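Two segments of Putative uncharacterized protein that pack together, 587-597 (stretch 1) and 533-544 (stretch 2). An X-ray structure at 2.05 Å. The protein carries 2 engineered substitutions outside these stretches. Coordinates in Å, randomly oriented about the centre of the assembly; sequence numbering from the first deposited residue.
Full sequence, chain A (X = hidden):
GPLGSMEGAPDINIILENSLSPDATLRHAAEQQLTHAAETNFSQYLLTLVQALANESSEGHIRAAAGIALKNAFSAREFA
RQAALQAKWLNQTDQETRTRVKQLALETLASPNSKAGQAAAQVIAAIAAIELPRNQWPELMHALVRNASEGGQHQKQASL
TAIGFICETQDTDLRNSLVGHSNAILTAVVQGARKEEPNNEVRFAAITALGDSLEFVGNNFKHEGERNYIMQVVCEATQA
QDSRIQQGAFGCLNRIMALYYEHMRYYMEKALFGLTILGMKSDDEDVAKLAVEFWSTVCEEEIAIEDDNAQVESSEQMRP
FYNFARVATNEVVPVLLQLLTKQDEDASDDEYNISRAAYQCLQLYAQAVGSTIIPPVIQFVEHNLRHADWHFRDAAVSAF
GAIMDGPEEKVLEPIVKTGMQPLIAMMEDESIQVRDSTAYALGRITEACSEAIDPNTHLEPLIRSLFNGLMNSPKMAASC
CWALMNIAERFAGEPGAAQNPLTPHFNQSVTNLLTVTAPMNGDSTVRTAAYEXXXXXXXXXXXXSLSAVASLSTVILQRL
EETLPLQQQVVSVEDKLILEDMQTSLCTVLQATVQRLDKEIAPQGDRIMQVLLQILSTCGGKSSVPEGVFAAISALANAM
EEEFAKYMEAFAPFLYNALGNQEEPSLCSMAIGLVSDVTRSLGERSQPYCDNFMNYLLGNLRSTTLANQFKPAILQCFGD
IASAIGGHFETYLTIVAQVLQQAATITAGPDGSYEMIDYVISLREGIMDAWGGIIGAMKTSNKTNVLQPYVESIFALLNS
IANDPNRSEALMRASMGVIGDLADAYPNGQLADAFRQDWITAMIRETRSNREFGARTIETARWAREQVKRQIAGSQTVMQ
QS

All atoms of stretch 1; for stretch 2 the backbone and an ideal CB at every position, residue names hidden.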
ATOM      1  N   CYS A 587     -16.044 -13.960  14.135  1.00 36.75           N
ATOM      2  CA  CYS A 587     -17.002 -13.310  13.248  1.00 39.09           C
ATOM      3  C   CYS A 587     -16.662 -13.600  11.793  1.00 34.89           C
ATOM      4  O   CYS A 587     -17.554 -13.771  10.963  1.00 37.02           O
ATOM      5  CB  CYS A 587     -17.039 -11.798  13.493  1.00 39.77           C
ATOM      6  SG  CYS A 587     -17.957 -11.289  14.969  1.00 36.70           S
ATOM      7  N   THR A 588     -15.367 -13.651  11.491  1.00 35.28           N
ATOM      8  CA  THR A 588     -14.899 -13.946  10.142  1.00 38.57           C
ATOM      9  C   THR A 588     -15.341 -15.336   9.695  1.00 43.33           C
ATOM     10  O   THR A 588     -15.829 -15.515   8.581  1.00 41.03           O
ATOM     11  CB  THR A 588     -13.364 -13.845  10.046  1.00 38.40           C
ATOM     12  OG1 THR A 588     -12.962 -12.481  10.224  1.00 41.64           O
ATOM     13  CG2 THR A 588     -12.873 -14.338   8.687  1.00 38.84           C
ATOM     14  N   VAL A 589     -15.171 -16.316  10.575  1.00 40.19           N
ATOM     15  CA  VAL A 589     -15.586 -17.683  10.292  1.00 34.29           C
ATOM     16  C   VAL A 589     -17.103 -17.774  10.189  1.00 37.63           C
ATOM     17  O   VAL A 589     -17.631 -18.409   9.275  1.00 38.19           O
ATOM     18  CB  VAL A 589     -15.096 -18.665  11.377  1.00 34.16           C
ATOM     19  CG1 VAL A 589     -15.575 -20.070  11.062  1.00 35.03           C
ATOM     20  CG2 VAL A 589     -13.581 -18.632  11.481  1.00 33.01           C
ATOM     21  N   LEU A 590     -17.795 -17.147  11.137  1.00 37.20           N
ATOM     22  CA  LEU A 590     -19.252 -17.110  11.121  1.00 36.90           C
ATOM     23  C   LEU A 590     -19.761 -16.548   9.797  1.00 34.97           C
ATOM     24  O   LEU A 590     -20.649 -17.124   9.164  1.00 37.20           O
ATOM     25  CB  LEU A 590     -19.792 -16.278  12.288  1.00 33.22           C
ATOM     26  CG  LEU A 590     -21.314 -16.110  12.289  1.00 35.50           C
ATOM     27  CD1 LEU A 590     -21.993 -17.457  12.481  1.00 33.61           C
ATOM     28  CD2 LEU A 590     -21.769 -15.119  13.351  1.00 31.01           C
ATOM     29  N   GLN A 591     -19.181 -15.423   9.388  1.00 34.43           N
ATOM     30  CA  GLN A 591     -19.507 -14.790   8.114  1.00 42.52           C
ATOM     31  C   GLN A 591     -19.354 -15.764   6.947  1.00 45.25           C
ATOM     32  O   GLN A 591     -20.184 -15.792   6.037  1.00 40.10           O
ATOM     33  CB  GLN A 591     -18.623 -13.560   7.894  1.00 35.70           C
ATOM     34  CG  GLN A 591     -18.896 -12.799   6.607  1.00 32.98           C
ATOM     35  CD  GLN A 591     -17.889 -11.691   6.365  1.00 43.50           C
ATOM     36  OE1 GLN A 591     -17.202 -11.251   7.286  1.00 47.44           O
ATOM     37  NE2 GLN A 591     -17.788 -11.243   5.119  1.00 47.68           N
ATOM     38  N   ALA A 592     -18.297 -16.571   6.996  1.00 42.66           N
ATOM     39  CA  ALA A 592     -18.018 -17.551   5.952  1.00 37.44           C
ATOM     40  C   ALA A 592     -19.115 -18.609   5.876  1.00 40.64           C
ATOM     41  O   ALA A 592     -19.578 -18.956   4.788  1.00 42.75           O
ATOM     42  CB  ALA A 592     -16.667 -18.207   6.189  1.00 35.66           C
ATOM     43  N   THR A 593     -19.535 -19.109   7.036  1.00 38.76           N
ATOM     44  CA  THR A 593     -20.575 -20.128   7.092  1.00 36.93           C
ATOM     45  C   THR A 593     -21.920 -19.567   6.647  1.00 40.66           C
ATOM     46  O   THR A 593     -22.707 -20.262   6.005  1.00 41.77           O
ATOM     47  CB  THR A 593     -20.725 -20.717   8.508  1.00 41.63           C
ATOM     48  OG1 THR A 593     -21.077 -19.677   9.428  1.00 38.83           O
ATOM     49  CG2 THR A 593     -19.426 -21.375   8.959  1.00 34.94           C
ATOM     50  N   VAL A 594     -22.182 -18.309   6.989  1.00 44.27           N
ATOM     51  CA  VAL A 594     -23.429 -17.663   6.596  1.00 42.80           C
ATOM     52  C   VAL A 594     -23.522 -17.544   5.079  1.00 35.60           C
ATOM     53  O   VAL A 594     -24.516 -17.956   4.474  1.00 42.18           O
ATOM     54  CB  VAL A 594     -23.574 -16.261   7.224  1.00 41.92           C
ATOM     55  CG1 VAL A 594     -24.776 -15.541   6.630  1.00 34.13           C
ATOM     56  CG2 VAL A 594     -23.709 -16.360   8.743  1.00 29.51           C
ATOM     57  N   GLN A 595     -22.477 -16.984   4.472  1.00 37.25           N
ATOM     58  CA  GLN A 595     -22.414 -16.837   3.018  1.00 40.12           C
ATOM     59  C   GLN A 595     -22.488 -18.184   2.307  1.00 52.26           C
ATOM     60  O   GLN A 595     -23.179 -18.324   1.295  1.00 50.66           O
ATOM     61  CB  GLN A 595     -21.132 -16.110   2.595  1.00 41.38           C
ATOM     62  CG  GLN A 595     -21.092 -14.640   2.963  1.00 61.26           C
ATOM     63  CD  GLN A 595     -19.917 -13.912   2.333  1.00 71.02           C
ATOM     64  OE1 GLN A 595     -19.207 -13.159   3.003  1.00 65.54           O
ATOM     65  NE2 GLN A 595     -19.710 -14.129   1.037  1.00 77.70           N
ATOM     66  N   ARG A 596     -21.780 -19.170   2.847  1.00 44.65           N
ATOM     67  CA  ARG A 596     -21.716 -20.487   2.229  1.00 43.21           C
ATOM     68  C   ARG A 596     -23.056 -21.218   2.314  1.00 44.62           C
ATOM     69  O   ARG A 596     -23.445 -21.928   1.387  1.00 47.95           O
ATOM     70  CB  ARG A 596     -20.624 -21.335   2.879  1.00 40.78           C
ATOM     71  CG  ARG A 596     -20.348 -22.627   2.134  1.00 43.55           C
ATOM     72  CD  ARG A 596     -19.977 -22.350   0.686  1.00 38.95           C
ATOM     73  NE  ARG A 596     -19.946 -23.572  -0.114  1.00 44.69           N
ATOM     74  CZ  ARG A 596     -20.980 -24.046  -0.802  1.00 50.66           C
ATOM     75  NH1 ARG A 596     -22.138 -23.400  -0.793  1.00 45.73           N
ATOM     76  NH2 ARG A 596     -20.857 -25.169  -1.501  1.00 48.27           N
ATOM     77  N   LEU A 597     -23.760 -21.053   3.428  1.00 44.06           N
ATOM     78  CA  LEU A 597     -25.024 -21.750   3.632  1.00 45.02           C
ATOM     79  C   LEU A 597     -26.169 -21.026   2.930  1.00 45.73           C
ATOM     80  O   LEU A 597     -27.149 -21.655   2.528  1.00 50.79           O
ATOM     81  CB  LEU A 597     -25.325 -21.892   5.126  1.00 49.89           C
ATOM     82  CG  LEU A 597     -24.532 -22.966   5.871  1.00 57.16           C
ATOM     83  CD1 LEU A 597     -24.787 -22.897   7.370  1.00 64.42           C
ATOM     84  CD2 LEU A 597     -24.867 -24.356   5.340  1.00 44.37           C
ATOM     85  N   UNK A 533      -7.671 -19.753   8.140  1.00 37.68           N
ATOM     86  CA  UNK A 533      -7.655 -20.988   7.364  1.00 36.98           C
ATOM     87  C   UNK A 533      -9.041 -21.612   7.327  1.00 41.38           C
ATOM     88  O   UNK A 533      -9.549 -21.974   6.263  1.00 39.20           O
ATOM     89  CB  UNK A 533      -6.643 -21.977   7.945  1.00 36.98           C
ATOM     90  N   UNK A 534      -9.646 -21.731   8.504  1.00 43.44           N
ATOM     91  CA  UNK A 534     -10.981 -22.293   8.642  1.00 42.35           C
ATOM     92  C   UNK A 534     -11.996 -21.525   7.800  1.00 42.25           C
ATOM     93  O   UNK A 534     -12.867 -22.120   7.164  1.00 42.33           O
ATOM     94  CB  UNK A 534     -11.406 -22.291  10.112  1.00 42.35           C
ATOM     95  N   UNK A 535     -11.872 -20.203   7.802  1.00 37.90           N
ATOM     96  CA  UNK A 535     -12.735 -19.350   6.998  1.00 36.95           C
ATOM     97  C   UNK A 535     -12.632 -19.700   5.513  1.00 37.44           C
ATOM     98  O   UNK A 535     -13.645 -19.837   4.830  1.00 42.13           O
ATOM     99  CB  UNK A 535     -12.378 -17.879   7.220  1.00 36.95           C
ATOM    100  N   UNK A 536     -11.403 -19.843   5.029  1.00 35.77           N
ATOM    101  CA  UNK A 536     -11.141 -20.101   3.617  1.00 41.09           C
ATOM    102  C   UNK A 536     -11.587 -21.506   3.211  1.00 44.87           C
ATOM    103  O   UNK A 536     -12.072 -21.715   2.097  1.00 46.91           O
ATOM    104  CB  UNK A 536      -9.652 -19.916   3.315  1.00 41.09           C
ATOM    105  N   UNK A 537     -11.432 -22.463   4.121  1.00 38.40           N
ATOM    106  CA  UNK A 537     -11.929 -23.817   3.890  1.00 42.70           C
ATOM    107  C   UNK A 537     -13.444 -23.811   3.707  1.00 47.05           C
ATOM    108  O   UNK A 537     -13.979 -24.508   2.845  1.00 40.74           O
ATOM    109  CB  UNK A 537     -11.539 -24.736   5.049  1.00 42.70           C
ATOM    110  N   UNK A 538     -14.126 -23.010   4.521  1.00 45.78           N
ATOM    111  CA  UNK A 538     -15.577 -22.887   4.447  1.00 45.03           C
ATOM    112  C   UNK A 538     -16.013 -22.230   3.147  1.00 45.00           C
ATOM    113  O   UNK A 538     -16.915 -22.723   2.466  1.00 47.98           O
ATOM    114  CB  UNK A 538     -16.104 -22.087   5.640  1.00 45.03           C
ATOM    115  N   UNK A 539     -15.370 -21.113   2.813  1.00 44.72           N
ATOM    116  CA  UNK A 539     -15.676 -20.373   1.592  1.00 45.91           C
ATOM    117  C   UNK A 539     -15.638 -21.269   0.354  1.00 53.55           C
ATOM    118  O   UNK A 539     -16.480 -21.148  -0.536  1.00 46.20           O
ATOM    119  CB  UNK A 539     -14.693 -19.213   1.423  1.00 45.91           C
ATOM    120  N   UNK A 540     -14.664 -22.171   0.317  1.00 47.95           N
ATOM    121  CA  UNK A 540     -14.434 -23.014  -0.848  1.00 48.55           C
ATOM    122  C   UNK A 540     -14.993 -24.427  -0.702  1.00 53.14           C
ATOM    123  O   UNK A 540     -14.637 -25.325  -1.468  1.00 59.87           O
ATOM    124  CB  UNK A 540     -12.933 -23.091  -1.132  1.00 48.55           C
ATOM    125  N   UNK A 541     -15.867 -24.623   0.278  1.00 50.60           N
ATOM    126  CA  UNK A 541     -16.424 -25.943   0.543  1.00 48.88           C
ATOM    127  C   UNK A 541     -17.457 -26.329  -0.510  1.00 51.20           C
ATOM    128  O   UNK A 541     -18.153 -25.472  -1.053  1.00 50.32           O
ATOM    129  CB  UNK A 541     -17.054 -25.983   1.937  1.00 48.88           C
ATOM    130  N   UNK A 542     -17.551 -27.623  -0.796  1.00 50.05           N
ATOM    131  CA  UNK A 542     -18.534 -28.121  -1.751  1.00 54.26           C
ATOM    132  C   UNK A 542     -19.820 -28.528  -1.036  1.00 63.25           C
ATOM    133  O   UNK A 542     -19.863 -28.589   0.196  1.00 68.73           O
ATOM    134  CB  UNK A 542     -17.965 -29.304  -2.537  1.00 54.26           C
ATOM    135  N   UNK A 543     -20.859 -28.808  -1.816  1.00 60.92           N
ATOM    136  CA  UNK A 543     -22.199 -29.038  -1.281  1.00 55.19           C
ATOM    137  C   UNK A 543     -22.319 -30.247  -0.357  1.00 53.45           C
ATOM    138  O   UNK A 543     -23.151 -30.258   0.550  1.00 61.67           O
ATOM    139  CB  UNK A 543     -23.181 -29.205  -2.443  1.00 55.19           C
ATOM    140  N   UNK A 544     -21.485 -31.256  -0.578  1.00 54.44           N
ATOM    141  CA  UNK A 544     -21.475 -32.431   0.287  1.00 58.74           C
ATOM    142  C   UNK A 544     -21.086 -32.071   1.720  1.00 60.42           C
ATOM    143  O   UNK A 544     -21.356 -32.828   2.655  1.00 61.74           O
ATOM    144  CB  UNK A 544     -20.514 -33.485  -0.267  1.00 58.74           C
TER

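Stretch 1 is helical throughout. Positions 533 to 539 of stretch 2 form a helix almost parallel to it, at 3°, with the axes 8.6 Å apart at closest approach.

Position 533 is out of reach of stretch 1, which sets no preference. It is Val 533.

At position 534 the CB points sideways, 4.5 Å from CG2 of Val 589. An apolar side chain of medium length would suit. Leu 534 is found, and its CD2 lies 4.0 Å from CG1 of Val 589.

Position 535 is where the helices come closest in register, its CA 4.7 Å from the CA of Val 589. The ideal CB of 535 is 3.9 Å from CG2 of Thr 588 and 4.4 Å from CB of Ala 592. Such short distances favour a small residue: Gly, Ala, Ser or perhaps Cys. Ser 535 is deposited. The OG of Ser 535 is 3.6 Å from Thr 588 CG2 and 3.7 Å from Ala 592 CB.

The CB of position 536 points away, and that of 537 is out of reach. Stretch 1 decides neither. They are Val 536 and Phe 537.

Position 538 points toward stretch 1. The CB of 538 is 4.0 Å from CB of Ala 592 and 4.7 Å from CG2 of Thr 593. The small Ala 592 leaves space for a modest apolar group, such as Val, Ala or Ile. Val 538 fills it. CG1 of Val 538 packs 3.7 Å from Ala 592 CB and 4.0 Å from Thr 593 CG2.

At position 539 the CB points away, so a long or polar side chain is easily accepted. Gln 539 lays its CG 4.2 Å from Ala 592 CB.

Position 540 also points away and is the first to leave helical angles. Its phi/psi of -101/15 suits many residues, and a short polar one could turn back to the helix's last carbonyls. Asn 540 donates from ND2 to Val 536 O at 2.6 Å.

Position 541 is extended. Its backbone O faces Arg 596 and can accept whatever the side chain. The CB of 541 lies 4.3 Å from Arg 596 NE, so a small residue suits. In Ala 541 that O takes hydrogen bonds from Arg 596 NE and NH2, each at 2.8 Å.

Position 542 points away; many residues would do. It is Ala 542.

At position 543 the CB is sideways, 4.8 Å from Arg 596 NH2. Asp or Asn would suit that charge; Ser would fall short. Asn 543 OD1 accepts from Arg 596 NH2 at 3.1 Å, and water 1 links OD1 to Arg 596 NH1.

Position 544 is out of reach. It is Asp 544.

Stretch 2 533-544: VLSVFVQNAAND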
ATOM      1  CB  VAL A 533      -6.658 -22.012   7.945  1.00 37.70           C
ATOM      2  CG1 VAL A 533      -6.697 -23.298   7.133  1.00 37.74           C
ATOM      3  CG2 VAL A 533      -5.261 -21.434   7.965  1.00 40.18           C
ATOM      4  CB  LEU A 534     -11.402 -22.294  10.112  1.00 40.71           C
ATOM      5  CG  LEU A 534     -12.765 -22.908  10.433  1.00 41.13           C
ATOM      6  CD1 LEU A 534     -12.880 -24.289   9.807  1.00 46.06           C
ATOM      7  CD2 LEU A 534     -12.980 -22.976  11.936  1.00 35.46           C
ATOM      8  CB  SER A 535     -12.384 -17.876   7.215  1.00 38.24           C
ATOM      9  OG  SER A 535     -13.111 -17.049   6.322  1.00 49.27           O
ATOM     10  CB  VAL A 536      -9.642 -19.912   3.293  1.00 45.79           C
ATOM     11  CG1 VAL A 536      -9.330 -20.343   1.870  1.00 45.93           C
ATOM     12  CG2 VAL A 536      -9.238 -18.462   3.513  1.00 38.89           C
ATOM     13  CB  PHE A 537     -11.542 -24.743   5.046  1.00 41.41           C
ATOM     14  CG  PHE A 537     -10.286 -25.531   4.799  1.00 44.34           C
ATOM     15  CD1 PHE A 537      -9.041 -24.940   4.931  1.00 44.04           C
ATOM     16  CD2 PHE A 537     -10.353 -26.867   4.443  1.00 51.99           C
ATOM     17  CE1 PHE A 537      -7.886 -25.666   4.706  1.00 50.92           C
ATOM     18  CE2 PHE A 537      -9.205 -27.597   4.220  1.00 50.43           C
ATOM     19  CZ  PHE A 537      -7.969 -26.996   4.350  1.00 51.43           C
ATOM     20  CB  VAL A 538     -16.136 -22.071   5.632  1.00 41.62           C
ATOM     21  CG1 VAL A 538     -17.581 -21.670   5.371  1.00 37.53           C
ATOM     22  CG2 VAL A 538     -16.023 -22.868   6.916  1.00 37.54           C
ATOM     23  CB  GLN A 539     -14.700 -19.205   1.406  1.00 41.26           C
ATOM     24  CG  GLN A 539     -14.804 -18.110   2.453  1.00 49.80           C
ATOM     25  CD  GLN A 539     -13.770 -17.019   2.250  1.00 59.01           C
ATOM     26  OE1 GLN A 539     -13.143 -16.931   1.194  1.00 65.16           O
ATOM     27  NE2 GLN A 539     -13.579 -16.184   3.265  1.00 62.68           N
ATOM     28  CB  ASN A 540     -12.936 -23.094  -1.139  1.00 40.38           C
ATOM     29  CG  ASN A 540     -12.332 -21.745  -1.467  1.00 46.20           C
ATOM     30  OD1 ASN A 540     -12.361 -21.305  -2.615  1.00 50.64           O
ATOM     31  ND2 ASN A 540     -11.779 -21.079  -0.458  1.00 41.81           N
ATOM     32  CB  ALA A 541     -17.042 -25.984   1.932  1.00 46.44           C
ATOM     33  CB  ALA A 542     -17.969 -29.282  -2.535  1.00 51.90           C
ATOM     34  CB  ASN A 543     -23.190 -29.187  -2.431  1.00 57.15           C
ATOM     35  CG  ASN A 543     -23.327 -27.920  -3.246  1.00 63.32           C
ATOM     36  OD1 ASN A 543     -23.193 -26.814  -2.719  1.00 62.65           O
ATOM     37  ND2 ASN A 543     -23.590 -28.070  -4.540  1.00 63.03           N
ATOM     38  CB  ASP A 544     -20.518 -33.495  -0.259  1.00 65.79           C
ATOM     39  CG  ASP A 544     -21.127 -34.314  -1.384  1.00 75.42           C
ATOM     40  OD1 ASP A 544     -20.676 -35.459  -1.594  1.00 69.48           O
ATOM     41  OD2 ASP A 544     -22.055 -33.813  -2.057  1.00 76.76           O
TER
HETATM   42  O   HOH W   1     -24.623 -24.071  -2.314  1.00 63.48           O
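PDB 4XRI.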